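Local coordinates for 6b protein (Agrobacterium vitis, PDB 3AQ2) that disturbs plant cell proliferation, probably by interfering with the microRNA machinery, and is built on an ADP-ribosylation-type fold, at residues P7-R12 / T32-T37; D13-L18 / V198-C203; Q63-V68 / A136-Q141; T96-W101 / Y156-R161. All blocks are in the same frame, centred on the assembly; numbering follows the deposited sequence.

Contact 1: P7-R12 / T32-T37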
loop_
_atom_site.group_PDB
_atom_site.type_symbol
_atom_site.label_atom_id
_atom_site.label_comp_id
_atom_site.label_asym_id
_atom_site.label_seq_id
_atom_site.Cartn_x
_atom_site.Cartn_y
_atom_site.Cartn_z
ATOM N N PRO A 7 -14.962 7.736 -3.324
ATOM C CA PRO A 7 -14.716 9.109 -3.807
ATOM C C PRO A 7 -14.950 10.222 -2.779
ATOM O O PRO A 7 -14.443 11.334 -2.969
ATOM C CB PRO A 7 -15.686 9.250 -4.985
ATOM C CG PRO A 7 -15.862 7.845 -5.475
ATOM C CD PRO A 7 -15.901 7.023 -4.219
ATOM N N THR A 8 -15.680 9.945 -1.697
ATOM C CA THR A 8 -15.836 10.939 -0.621
ATOM C C THR A 8 -14.551 11.146 0.185
ATOM O O THR A 8 -14.405 12.155 0.897
ATOM C CB THR A 8 -16.975 10.594 0.367
ATOM O OG1 THR A 8 -16.636 9.437 1.141
ATOM C CG2 THR A 8 -18.290 10.383 -0.361
ATOM N N TRP A 9 -13.645 10.177 0.099
ATOM C CA TRP A 9 -12.406 10.223 0.865
ATOM C C TRP A 9 -11.347 11.062 0.168
ATOM O O TRP A 9 -10.971 10.772 -0.973
ATOM C CB TRP A 9 -11.872 8.806 1.091
ATOM C CG TRP A 9 -10.550 8.796 1.799
ATOM C CD1 TRP A 9 -9.328 8.505 1.258
ATOM C CD2 TRP A 9 -10.321 9.084 3.182
ATOM N NE1 TRP A 9 -8.350 8.610 2.221
ATOM C CE2 TRP A 9 -8.931 8.958 3.411
ATOM C CE3 TRP A 9 -11.156 9.441 4.250
ATOM C CZ2 TRP A 9 -8.353 9.173 4.673
ATOM C CZ3 TRP A 9 -10.586 9.656 5.506
ATOM C CH2 TRP A 9 -9.190 9.513 5.706
ATOM N N GLN A 10 -10.869 12.087 0.868
ATOM C CA GLN A 10 -9.760 12.903 0.394
ATOM C C GLN A 10 -8.474 12.296 0.957
ATOM O O GLN A 10 -8.294 12.253 2.177
ATOM C CB GLN A 10 -9.941 14.359 0.852
ATOM C CG GLN A 10 -11.263 14.995 0.387
ATOM C CD GLN A 10 -11.491 16.424 0.892
ATOM O OE1 GLN A 10 -10.603 17.047 1.486
ATOM N NE2 GLN A 10 -12.689 16.946 0.646
ATOM N N VAL A 11 -7.605 11.798 0.077
ATOM C CA VAL A 11 -6.316 11.235 0.520
ATOM C C VAL A 11 -5.595 12.230 1.438
ATOM O O VAL A 11 -5.610 13.447 1.183
ATOM C CB VAL A 11 -5.415 10.836 -0.681
ATOM C CG1 VAL A 11 -4.895 12.077 -1.433
ATOM C CG2 VAL A 11 -4.267 9.951 -0.224
ATOM N N ARG A 12 -4.996 11.720 2.513
ATOM C CA ARG A 12 -4.245 12.589 3.419
ATOM C C ARG A 12 -2.839 12.725 2.851
ATOM O O ARG A 12 -2.074 11.753 2.823
ATOM C CB ARG A 12 -4.164 12.028 4.841
ATOM C CG ARG A 12 -5.448 11.948 5.694
ATOM C CD ARG A 12 -6.673 12.640 5.161
ATOM N NE ARG A 12 -7.733 12.615 6.174
ATOM C CZ ARG A 12 -9.035 12.706 5.906
ATOM N NH1 ARG A 12 -9.464 12.822 4.650
ATOM N NH2 ARG A 12 -9.915 12.665 6.903
ATOM N N THR A 32 -8.316 5.970 11.235
ATOM C CA THR A 32 -9.577 6.067 11.972
ATOM C C THR A 32 -10.651 6.794 11.150
ATOM O O THR A 32 -11.805 6.346 11.115
ATOM C CB THR A 32 -9.392 6.757 13.342
ATOM O OG1 THR A 32 -8.446 6.012 14.119
ATOM C CG2 THR A 32 -10.721 6.828 14.098
ATOM N N ASP A 33 -10.269 7.899 10.503
ATOM C CA ASP A 33 -11.213 8.716 9.709
ATOM C C ASP A 33 -11.723 7.960 8.488
ATOM O O ASP A 33 -12.887 8.104 8.091
ATOM C CB ASP A 33 -10.571 10.021 9.240
ATOM C CG ASP A 33 -10.328 11.013 10.374
ATOM O OD1 ASP A 33 -10.805 10.798 11.516
ATOM O OD2 ASP A 33 -9.656 12.026 10.107
ATOM N N PHE A 34 -10.832 7.180 7.881
ATOM C CA PHE A 34 -11.168 6.318 6.748
ATOM C C PHE A 34 -12.213 5.266 7.156
ATOM O O PHE A 34 -13.264 5.141 6.522
ATOM C CB PHE A 34 -9.879 5.653 6.251
ATOM C CG PHE A 34 -10.026 4.888 4.970
ATOM C CD1 PHE A 34 -9.728 5.493 3.754
ATOM C CD2 PHE A 34 -10.409 3.554 4.973
ATOM C CE1 PHE A 34 -9.822 4.784 2.563
ATOM C CE2 PHE A 34 -10.520 2.831 3.782
ATOM C CZ PHE A 34 -10.226 3.454 2.565
ATOM N N ARG A 35 -11.925 4.535 8.236
ATOM C CA ARG A 35 -12.829 3.516 8.770
ATOM C C ARG A 35 -14.173 4.117 9.178
ATOM O O ARG A 35 -15.227 3.534 8.894
ATOM C CB ARG A 35 -12.179 2.774 9.957
ATOM C CG ARG A 35 -13.171 2.003 10.859
ATOM C CD ARG A 35 -13.615 0.660 10.263
ATOM N NE ARG A 35 -15.003 0.308 10.577
ATOM C CZ ARG A 35 -15.439 -0.158 11.746
ATOM N NH1 ARG A 35 -14.605 -0.340 12.767
ATOM N NH2 ARG A 35 -16.728 -0.441 11.901
ATOM N N SER A 36 -14.131 5.280 9.826
ATOM C CA SER A 36 -15.337 5.927 10.345
ATOM C C SER A 36 -16.321 6.268 9.226
ATOM O O SER A 36 -17.535 6.078 9.374
ATOM C CB SER A 36 -14.989 7.188 11.144
ATOM O OG SER A 36 -14.273 6.867 12.331
ATOM N N THR A 37 -15.788 6.745 8.104
ATOM C CA THR A 37 -16.619 7.252 7.018
ATOM C C THR A 37 -17.003 6.189 5.999
ATOM O O THR A 37 -18.014 6.338 5.310
ATOM C CB THR A 37 -15.942 8.408 6.262
ATOM O OG1 THR A 37 -14.707 7.952 5.694
ATOM C CG2 THR A 37 -15.681 9.598 7.196
HETATM O O HOH W 1 -14.821 9.432 3.404
HETATM O O HOH W 2 -7.114 12.310 8.994
#

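Contact 2: D13-L18 / V198-C203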
loop_
_atom_site.group_PDB
_atom_site.type_symbol
_atom_site.label_atom_id
_atom_site.label_comp_id
_atom_site.label_asym_id
_atom_site.label_seq_id
_atom_site.Cartn_x
_atom_site.Cartn_y
_atom_site.Cartn_z
ATOM N N ASP A 13 -2.505 13.927 2.384
ATOM C CA ASP A 13 -1.167 14.168 1.860
ATOM C C ASP A 13 -0.261 14.594 3.013
ATOM O O ASP A 13 -0.330 15.739 3.483
ATOM C CB ASP A 13 -1.203 15.228 0.760
ATOM C CG ASP A 13 0.152 15.447 0.092
ATOM O OD1 ASP A 13 1.167 14.850 0.516
ATOM O OD2 ASP A 13 0.195 16.251 -0.874
ATOM N N LEU A 14 0.559 13.653 3.483
ATOM C CA LEU A 14 1.392 13.874 4.662
ATOM C C LEU A 14 2.855 14.136 4.287
ATOM O O LEU A 14 3.742 14.047 5.142
ATOM C CB LEU A 14 1.293 12.679 5.626
ATOM C CG LEU A 14 -0.136 12.320 6.042
ATOM C CD1 LEU A 14 -0.149 11.089 6.961
ATOM C CD2 LEU A 14 -0.834 13.515 6.694
ATOM N N ARG A 15 3.105 14.485 3.020
ATOM C CA ARG A 15 4.488 14.680 2.548
ATOM C C ARG A 15 5.258 15.803 3.251
ATOM O O ARG A 15 6.487 15.805 3.221
ATOM C CB ARG A 15 4.540 14.881 1.029
ATOM C CG ARG A 15 4.280 13.616 0.233
ATOM C CD ARG A 15 4.274 13.909 -1.254
ATOM N NE ARG A 15 3.086 14.665 -1.641
ATOM C CZ ARG A 15 2.844 15.107 -2.874
ATOM N NH1 ARG A 15 3.719 14.880 -3.847
ATOM N NH2 ARG A 15 1.735 15.784 -3.131
ATOM N N ARG A 16 4.542 16.746 3.861
ATOM C CA ARG A 16 5.186 17.848 4.595
ATOM C C ARG A 16 5.166 17.608 6.096
ATOM O O ARG A 16 5.514 18.494 6.880
ATOM C CB ARG A 16 4.560 19.194 4.216
ATOM C CG ARG A 16 4.625 19.426 2.725
ATOM C CD ARG A 16 4.492 20.876 2.316
ATOM N NE ARG A 16 4.712 21.002 0.874
ATOM C CZ ARG A 16 5.909 21.033 0.284
ATOM N NH1 ARG A 16 7.024 20.965 1.003
ATOM N NH2 ARG A 16 5.993 21.142 -1.036
ATOM N N ILE A 17 4.774 16.392 6.488
ATOM C CA ILE A 17 4.866 15.977 7.886
ATOM C C ILE A 17 6.071 15.044 7.995
ATOM O O ILE A 17 5.993 13.848 7.655
ATOM C CB ILE A 17 3.576 15.274 8.401
ATOM C CG1 ILE A 17 2.330 16.144 8.181
ATOM C CG2 ILE A 17 3.715 14.945 9.886
ATOM C CD1 ILE A 17 2.360 17.469 8.881
ATOM N N LEU A 18 7.183 15.603 8.468
ATOM C CA LEU A 18 8.478 14.938 8.326
ATOM C C LEU A 18 9.091 14.470 9.638
ATOM O O LEU A 18 10.106 13.772 9.637
ATOM C CB LEU A 18 9.455 15.815 7.527
ATOM C CG LEU A 18 9.046 16.059 6.065
ATOM C CD1 LEU A 18 9.979 17.057 5.419
ATOM C CD2 LEU A 18 8.986 14.758 5.259
ATOM N N VAL A 198 -5.168 5.601 1.687
ATOM C CA VAL A 198 -5.485 6.305 2.926
ATOM C C VAL A 198 -4.665 7.596 3.023
ATOM O O VAL A 198 -5.213 8.683 3.253
ATOM C CB VAL A 198 -5.251 5.424 4.165
ATOM C CG1 VAL A 198 -5.543 6.220 5.450
ATOM C CG2 VAL A 198 -6.122 4.168 4.080
ATOM N N ALA A 199 -3.359 7.462 2.829
ATOM C CA ALA A 199 -2.443 8.591 2.949
ATOM C C ALA A 199 -1.213 8.376 2.078
ATOM O O ALA A 199 -0.923 7.250 1.662
ATOM C CB ALA A 199 -2.025 8.776 4.409
ATOM N N LEU A 200 -0.488 9.459 1.809
ATOM C CA LEU A 200 0.839 9.354 1.190
ATOM C C LEU A 200 1.817 10.203 1.998
ATOM O O LEU A 200 1.413 11.129 2.708
ATOM C CB LEU A 200 0.828 9.778 -0.287
ATOM C CG LEU A 200 0.614 11.258 -0.647
ATOM C CD1 LEU A 200 1.334 11.605 -1.948
ATOM C CD2 LEU A 200 -0.883 11.608 -0.766
ATOM N N GLY A 201 3.101 9.872 1.913
ATOM C CA GLY A 201 4.079 10.636 2.675
ATOM C C GLY A 201 5.484 10.347 2.217
ATOM O O GLY A 201 5.698 9.635 1.227
ATOM N N SER A 202 6.428 10.942 2.939
ATOM C CA SER A 202 7.857 10.782 2.680
ATOM C C SER A 202 8.502 9.823 3.686
ATOM O O SER A 202 8.042 9.710 4.828
ATOM C CB SER A 202 8.533 12.147 2.780
ATOM O OG SER A 202 9.943 12.017 2.669
ATOM N N CYS A 203 9.578 9.150 3.252
ATOM C CA CYS A 203 10.398 8.306 4.116
ATOM C C CYS A 203 11.630 9.045 4.638
ATOM O O CYS A 203 12.411 8.489 5.406
ATOM C CB CYS A 203 10.836 7.029 3.384
ATOM S SG CYS A 203 9.423 6.036 2.892
HETATM O O HOH W 3 5.718 12.031 5.420
#

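Contact 3: Q63-V68 / A136-Q141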
loop_
_atom_site.group_PDB
_atom_site.type_symbol
_atom_site.label_atom_id
_atom_site.label_comp_id
_atom_site.label_asym_id
_atom_site.label_seq_id
_atom_site.Cartn_x
_atom_site.Cartn_y
_atom_site.Cartn_z
ATOM N N GLN A 63 -8.121 -3.279 10.353
ATOM C CA GLN A 63 -6.751 -3.726 10.510
ATOM C C GLN A 63 -5.869 -2.499 10.453
ATOM O O GLN A 63 -6.348 -1.410 10.143
ATOM C CB GLN A 63 -6.363 -4.747 9.430
ATOM C CG GLN A 63 -6.310 -4.191 8.008
ATOM C CD GLN A 63 -5.986 -5.248 6.963
ATOM O OE1 GLN A 63 -6.707 -5.388 5.965
ATOM N NE2 GLN A 63 -4.909 -6.002 7.186
ATOM N N ARG A 64 -4.596 -2.676 10.783
ATOM C CA ARG A 64 -3.644 -1.578 10.752
ATOM C C ARG A 64 -3.284 -1.249 9.310
ATOM O O ARG A 64 -3.449 -2.078 8.409
ATOM C CB ARG A 64 -2.387 -1.942 11.545
ATOM C CG ARG A 64 -2.666 -2.196 13.011
ATOM C CD ARG A 64 -1.417 -2.623 13.760
ATOM N NE ARG A 64 -0.879 -3.879 13.243
ATOM C CZ ARG A 64 0.148 -4.532 13.779
ATOM N NH1 ARG A 64 0.755 -4.060 14.864
ATOM N NH2 ARG A 64 0.562 -5.664 13.231
ATOM N N LEU A 65 -2.780 -0.038 9.107
ATOM C CA LEU A 65 -2.236 0.350 7.818
ATOM C C LEU A 65 -1.031 -0.503 7.446
ATOM O O LEU A 65 -0.248 -0.926 8.317
ATOM C CB LEU A 65 -1.807 1.817 7.848
ATOM C CG LEU A 65 -2.893 2.867 8.088
ATOM C CD1 LEU A 65 -2.247 4.235 8.240
ATOM C CD2 LEU A 65 -3.920 2.881 6.945
ATOM N N THR A 66 -0.885 -0.749 6.152
ATOM C CA THR A 66 0.379 -1.258 5.599
ATOM C C THR A 66 0.869 -0.292 4.524
ATOM O O THR A 66 0.131 0.620 4.110
ATOM C CB THR A 66 0.268 -2.705 5.071
ATOM O OG1 THR A 66 -0.804 -2.797 4.124
ATOM C CG2 THR A 66 0.009 -3.682 6.240
ATOM N N TYR A 67 2.097 -0.501 4.069
ATOM C CA TYR A 67 2.802 0.506 3.270
ATOM C C TYR A 67 3.290 -0.052 1.951
ATOM O O TYR A 67 3.852 -1.153 1.901
ATOM C CB TYR A 67 3.960 1.111 4.095
ATOM C CG TYR A 67 3.433 1.682 5.395
ATOM C CD1 TYR A 67 3.407 0.922 6.565
ATOM C CD2 TYR A 67 2.906 2.970 5.434
ATOM C CE1 TYR A 67 2.876 1.450 7.749
ATOM C CE2 TYR A 67 2.377 3.500 6.606
ATOM C CZ TYR A 67 2.361 2.739 7.751
ATOM O OH TYR A 67 1.850 3.274 8.918
ATOM N N VAL A 68 3.048 0.704 0.883
ATOM C CA VAL A 68 3.604 0.382 -0.432
ATOM C C VAL A 68 4.594 1.502 -0.744
ATOM O O VAL A 68 4.214 2.657 -0.895
ATOM C CB VAL A 68 2.522 0.253 -1.538
ATOM C CG1 VAL A 68 3.171 0.040 -2.894
ATOM C CG2 VAL A 68 1.571 -0.907 -1.213
ATOM N N ALA A 136 0.142 4.708 2.099
ATOM C CA ALA A 136 -0.416 3.956 3.219
ATOM C C ALA A 136 -1.793 3.440 2.821
ATOM O O ALA A 136 -2.653 4.209 2.366
ATOM C CB ALA A 136 -0.481 4.841 4.464
ATOM N N ILE A 137 -1.998 2.132 2.986
ATOM C CA ILE A 137 -3.233 1.497 2.547
ATOM C C ILE A 137 -3.822 0.582 3.601
ATOM O O ILE A 137 -3.123 0.150 4.529
ATOM C CB ILE A 137 -3.021 0.644 1.260
ATOM C CG1 ILE A 137 -2.007 -0.495 1.512
ATOM C CG2 ILE A 137 -2.658 1.544 0.050
ATOM C CD1 ILE A 137 -2.049 -1.576 0.417
ATOM N N LEU A 138 -5.116 0.321 3.457
ATOM C CA LEU A 138 -5.746 -0.825 4.091
ATOM C C LEU A 138 -5.885 -1.883 3.003
ATOM O O LEU A 138 -6.324 -1.592 1.879
ATOM C CB LEU A 138 -7.102 -0.433 4.674
ATOM C CG LEU A 138 -6.934 0.457 5.909
ATOM C CD1 LEU A 138 -8.212 1.217 6.192
ATOM C CD2 LEU A 138 -6.508 -0.358 7.137
ATOM N N MET A 139 -5.449 -3.101 3.315
ATOM C CA MET A 139 -5.384 -4.161 2.311
ATOM C C MET A 139 -6.733 -4.845 2.091
ATOM O O MET A 139 -7.531 -5.013 3.027
ATOM C CB MET A 139 -4.355 -5.213 2.727
ATOM C CG MET A 139 -2.934 -4.688 2.642
ATOM S SD MET A 139 -1.734 -5.889 3.242
ATOM C CE MET A 139 -2.333 -6.127 4.913
ATOM N N SER A 140 -6.970 -5.220 0.836
ATOM C CA SER A 140 -8.138 -5.999 0.457
ATOM C C SER A 140 -7.939 -7.483 0.786
ATOM O O SER A 140 -6.860 -7.895 1.223
ATOM C CB SER A 140 -8.378 -5.853 -1.040
ATOM O OG SER A 140 -7.397 -6.597 -1.739
ATOM N N GLN A 141 -8.964 -8.290 0.541
ATOM C CA GLN A 141 -8.868 -9.716 0.837
ATOM C C GLN A 141 -7.917 -10.424 -0.139
ATOM O O GLN A 141 -7.540 -11.575 0.086
ATOM C CB GLN A 141 -10.248 -10.386 0.876
ATOM C CG GLN A 141 -10.762 -10.914 -0.472
ATOM C CD GLN A 141 -11.380 -9.843 -1.384
ATOM O OE1 GLN A 141 -11.040 -8.660 -1.326
ATOM N NE2 GLN A 141 -12.281 -10.284 -2.251
HETATM O O HOH W 4 -3.572 -2.942 5.632
#

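Contact 4: T96-W101 / Y156-R161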
loop_
_atom_site.group_PDB
_atom_site.type_symbol
_atom_site.label_atom_id
_atom_site.label_comp_id
_atom_site.label_asym_id
_atom_site.label_seq_id
_atom_site.Cartn_x
_atom_site.Cartn_y
_atom_site.Cartn_z
ATOM N N THR A 96 4.011 -3.864 3.157
ATOM C CA THR A 96 4.551 -4.333 4.431
ATOM C C THR A 96 3.997 -3.556 5.612
ATOM O O THR A 96 3.647 -2.383 5.476
ATOM C CB THR A 96 6.112 -4.283 4.444
ATOM O OG1 THR A 96 6.602 -4.807 5.696
ATOM C CG2 THR A 96 6.650 -2.844 4.217
ATOM N N ALA A 97 3.945 -4.221 6.763
ATOM C CA ALA A 97 3.621 -3.577 8.021
ATOM C C ALA A 97 4.786 -2.710 8.540
ATOM O O ALA A 97 4.576 -1.889 9.442
ATOM C CB ALA A 97 3.205 -4.626 9.074
ATOM N N MET A 98 5.994 -2.887 7.994
ATOM C CA MET A 98 7.152 -2.074 8.436
ATOM C C MET A 98 6.859 -0.628 8.085
ATOM O O MET A 98 6.707 -0.319 6.903
ATOM C CB MET A 98 8.428 -2.480 7.712
ATOM C CG MET A 98 8.956 -3.835 8.080
ATOM S SD MET A 98 10.601 -3.963 7.347
ATOM C CE MET A 98 11.192 -5.454 8.140
ATOM N N PRO A 99 6.752 0.253 9.100
ATOM C CA PRO A 99 6.396 1.640 8.820
ATOM C C PRO A 99 7.582 2.429 8.249
ATOM O O PRO A 99 8.732 1.978 8.334
ATOM C CB PRO A 99 5.986 2.176 10.192
ATOM C CG PRO A 99 6.830 1.413 11.147
ATOM C CD PRO A 99 6.933 0.025 10.547
ATOM N N PRO A 100 7.305 3.598 7.654
ATOM C CA PRO A 100 8.363 4.354 6.967
ATOM C C PRO A 100 9.556 4.793 7.829
ATOM O O PRO A 100 10.603 5.135 7.278
ATOM C CB PRO A 100 7.611 5.579 6.402
ATOM C CG PRO A 100 6.178 5.194 6.395
ATOM C CD PRO A 100 5.980 4.236 7.518
ATOM N N TRP A 101 9.406 4.781 9.156
ATOM C CA TRP A 101 10.489 5.174 10.068
ATOM C C TRP A 101 11.246 3.992 10.668
ATOM O O TRP A 101 12.141 4.197 11.491
ATOM C CB TRP A 101 9.942 6.038 11.215
ATOM C CG TRP A 101 8.806 5.370 11.960
ATOM C CD1 TRP A 101 8.899 4.489 13.013
ATOM C CD2 TRP A 101 7.410 5.521 11.685
ATOM N NE1 TRP A 101 7.639 4.087 13.403
ATOM C CE2 TRP A 101 6.709 4.706 12.604
ATOM C CE3 TRP A 101 6.680 6.282 10.757
ATOM C CZ2 TRP A 101 5.311 4.622 12.616
ATOM C CZ3 TRP A 101 5.278 6.180 10.759
ATOM C CH2 TRP A 101 4.616 5.371 11.696
ATOM N N TYR A 156 7.017 -8.058 11.753
ATOM C CA TYR A 156 6.366 -7.238 10.720
ATOM C C TYR A 156 5.982 -8.091 9.524
ATOM O O TYR A 156 6.840 -8.739 8.915
ATOM C CB TYR A 156 7.292 -6.099 10.266
ATOM C CG TYR A 156 7.606 -5.159 11.403
ATOM C CD1 TYR A 156 8.730 -5.353 12.194
ATOM C CD2 TYR A 156 6.736 -4.117 11.722
ATOM C CE1 TYR A 156 9.002 -4.514 13.272
ATOM C CE2 TYR A 156 7.000 -3.268 12.793
ATOM C CZ TYR A 156 8.134 -3.474 13.556
ATOM O OH TYR A 156 8.392 -2.645 14.625
ATOM N N GLY A 157 4.697 -8.091 9.181
ATOM C CA GLY A 157 4.230 -8.880 8.049
ATOM C C GLY A 157 4.587 -8.245 6.712
ATOM O O GLY A 157 4.714 -7.016 6.605
ATOM N N TRP A 158 4.786 -9.105 5.716
ATOM C CA TRP A 158 4.874 -8.745 4.303
ATOM C C TRP A 158 3.720 -9.421 3.575
ATOM O O TRP A 158 3.374 -10.575 3.880
ATOM C CB TRP A 158 6.207 -9.232 3.715
ATOM C CG TRP A 158 7.322 -8.353 4.153
ATOM C CD1 TRP A 158 7.960 -8.363 5.373
ATOM C CD2 TRP A 158 7.879 -7.262 3.416
ATOM N NE1 TRP A 158 8.898 -7.355 5.418
ATOM C CE2 TRP A 158 8.870 -6.671 4.229
ATOM C CE3 TRP A 158 7.645 -6.735 2.140
ATOM C CZ2 TRP A 158 9.633 -5.566 3.804
ATOM C CZ3 TRP A 158 8.410 -5.642 1.709
ATOM C CH2 TRP A 158 9.386 -5.067 2.548
ATOM N N TYR A 159 3.130 -8.689 2.633
ATOM C CA TYR A 159 1.887 -9.114 1.976
ATOM C C TYR A 159 2.003 -8.901 0.492
ATOM O O TYR A 159 2.685 -7.982 0.049
ATOM C CB TYR A 159 0.689 -8.309 2.493
ATOM C CG TYR A 159 0.500 -8.397 3.993
ATOM C CD1 TYR A 159 1.226 -7.572 4.849
ATOM C CD2 TYR A 159 -0.410 -9.292 4.543
ATOM C CE1 TYR A 159 1.069 -7.644 6.234
ATOM C CE2 TYR A 159 -0.581 -9.375 5.938
ATOM C CZ TYR A 159 0.160 -8.545 6.761
ATOM O OH TYR A 159 -0.013 -8.627 8.128
ATOM N N ALA A 160 1.318 -9.734 -0.282
ATOM C CA ALA A 160 1.302 -9.537 -1.723
ATOM C C ALA A 160 -0.092 -9.722 -2.283
ATOM O O ALA A 160 -0.785 -10.680 -1.909
ATOM C CB ALA A 160 2.253 -10.504 -2.387
ATOM N N ARG A 161 -0.487 -8.785 -3.148
ATOM C CA ARG A 161 -1.673 -8.915 -3.994
ATOM C C ARG A 161 -1.206 -9.426 -5.349
ATOM O O ARG A 161 -0.393 -8.771 -6.026
ATOM C CB ARG A 161 -2.351 -7.554 -4.163
ATOM C CG ARG A 161 -3.635 -7.586 -4.974
ATOM C CD ARG A 161 -4.133 -6.147 -5.194
ATOM N NE ARG A 161 -5.411 -6.112 -5.906
ATOM C CZ ARG A 161 -5.533 -6.270 -7.228
ATOM N NH1 ARG A 161 -4.451 -6.485 -7.978
ATOM N NH2 ARG A 161 -6.732 -6.215 -7.803
#

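Contact 1: P7-R12 / T32-T37
Trp9 lies against the helix of Thr32-Thr37 with its indole turned to Phe34. The two rings make a T-shaped (edge-to-face) pair: the edge of Phe34 points at the five-membered ring of Trp9, with planes 80° apart and centroids 4.9 Å from each other. Of the Phe34 ring atoms, CD1 comes nearest, 3.6 Å from CE2 of Trp9, while CB of Phe34 sits over the six-membered ring as a CH-pi contact. CZ3 of Trp9 reaches the helix backbone, 3.4 Å from N of Phe34. On the opposite face of the indole NH1 of Arg12 lies 3.4 Å above the plane, toward the rim, and CH2 of Trp9 is over the centre of the guanidinium. The Arg12 chain is bent at chi2 (-10°), with CD nearly eclipsing CA. NH2 of Arg12 makes a long salt bridge of 3.3 Å to OD2 of Asp33, met on the anti side, and its NH1 donates to Gln10 O at 2.8 Å. A water accepts from NE of Arg12 and donates to OD2 of Asp33, closing a second route between the charges; OD1 of Asp33 is held by Gln29. A further water joins OG1 of Thr8 to OG1 of Thr37. Together, an edge-to-face aromatic pair and a salt bridge pack the N-terminal segment, which leads into strand 12-13, on helix 20-38 of the ADP-ribosyl-type fold.

Contact 2: D13-L18 / V198-C203
The Arg15 guanidinium has CD1 of Leu200 over one face, offset toward the rim and 3.5 Å from NE of Arg15, and the Asp13 carboxylate at its edge. Asp13 is gripped side-on: NE of Arg15 donates to OD1 of Asp13 at 2.9 Å and NH2 of Arg15 to OD2 at 2.8 Å, both on the syn side and both near the guanidinium plane. OD1 takes a second donor, the backbone N of Arg15, from the other face of the carboxylate, which makes an Asx turn. With chi1 at 70°, CG of Leu200 lies between its backbone N and carbonyl carbon, on the side of Asp13. Leu200 packs beneath this pair, its CD2 3.7 Å from CA of Asp13. Between the backbones, N of Leu14 donates to O of Leu200 at 2.8 Å, next to the parallel bridge of Asp13 with Leu200. Beyond it the chain leaves the strand in a type I turn from Leu14 to Ile17, and a water accepts from N of Ser202 and lies 2.8 Å from O of Leu14. CD2 of Leu18 closes on CB of Ser202 at 3.6 Å. NH1 of Arg15 is hydrogen-bonded to OE1 of Gln76. Leu14 drops its CD1 toward Ala199 and packs on Leu23, His26 and Leu27 of helix 20-38, whereas Leu200 touches Leu135 of strand 133-137, the next strand across the sheet from 199-202.

Contact 3: Q63-V68 / A136-Q141
Thr66 and Ile137 form an antiparallel hydrogen-bonded pair, N of Thr66 to O of Ile137 at 2.9 Å and N of Ile137 to O of Thr66 at 2.8 Å, followed by the non-hydrogen-bonded pair Tyr67 with Ala136. The nearly straight N-H...O angles, 166° and 175°, show well-formed bonds at this one pair, though the segments diverge. On the face of Thr66 and Ile137, Met139 lies across the threonine at about a right angle, its CG 3.2 Å from OG1 of Thr66. A bend at chi3 (-58°) brings CE of Met139 to CG2 of Thr66 at 3.6 Å. CD1 of Ile137 meets CG2 of Val68. On the other face CB of Ala136 lies 3.8 Å from CE2 of Tyr67. Towards the loop, CD2 of Leu65 packs on CG of Leu138, and CD2 of Leu138 sits 3.2 Å from O of Gln63, whose carbonyl also accepts from NE of Arg31. Where the strands part, a water links the two backbones: it donates to O of Arg64 at 2.9 Å, accepts from N of Met139, and has a weak bond to O of Ile137. It also pairs with OG1 of Thr66. The chemistry is thus divided: peptide pairing joins the strands at Thr66 and Ile137, apolar contacts form on both faces, Ile137 with Val68 and Ala136 with Tyr67, and the backbone polar groups of Arg64 and Met139 meet through water instead of directly.

Contact 4: T96-W101 / Y156-R161
Thr96 has OG1 anti to its backbone N (chi1 -178°), which places the hydroxyl over the indole of Trp158 and beside the Gly157 carbonyl; chi1 of Trp158 (-76°) sets its CG anti to its carbonyl carbon, at the base of an indole that lies side by side with Thr96, both side chains pointing the same way. CB of Thr96 stands 3.5 Å from the centroid of the six-membered ring of Trp158 and only 6° off its normal, a CH-pi contact over the face. OG1 of Thr96 donates to O of Gly157 at 3.0 Å and accepts from N of Met98 at 3.1 Å, the second bond defining an ST turn. O of Gly157 takes another donor, N of Ala97, at 2.9 Å. Both donors are tilted from the carbonyl plane. Met98 is extended beyond CG. Its CG packs on CB of Tyr156 at 3.6 Å, and its SD reaches CZ2 of Trp158 at 4.0 Å, an oblique Met-aromatic contact. CD of Pro99 follows, 4.0 Å from CE2 of Tyr156. Outward, the Trp158 ring also takes a cation-pi contact from Arg147 and packs on Ile111 and Leu112 of helix 105-115, while O of Met98 accepts from the Tyr69 hydroxyl. The contact is an antiparallel strand end: Thr96 pairs with Trp158 as a non-hydrogen-bonded pair, and an ST turn then carries the chain out of the three-stranded sheet of 93-96, 154-161 and 143-151.

In the fold
Contacts 2 and 3 lie in the mixed sheet, and contact 1 joins it through Arg12. O of Arg12 is 3.0 Å from N of Leu200 in contact 2, and strand 199-202 of contact 2 neighbours strand 133-137 of contact 3, where O of Ala199 lies 2.8 Å from N of Ala136. Val198 and Ala199 both face Ala136, a classic beta bulge. Contact 1 also touches contact 3 through Phe34 and Leu138. Contact 4 belongs to the antiparallel sheet, yet its centre is about 8 Å from that of contact 3, and N of Tyr67 reaches O of Thr96 at 2.8 Å. Contacts 1 and 4 stay about 11 Å apart at their nearest atoms.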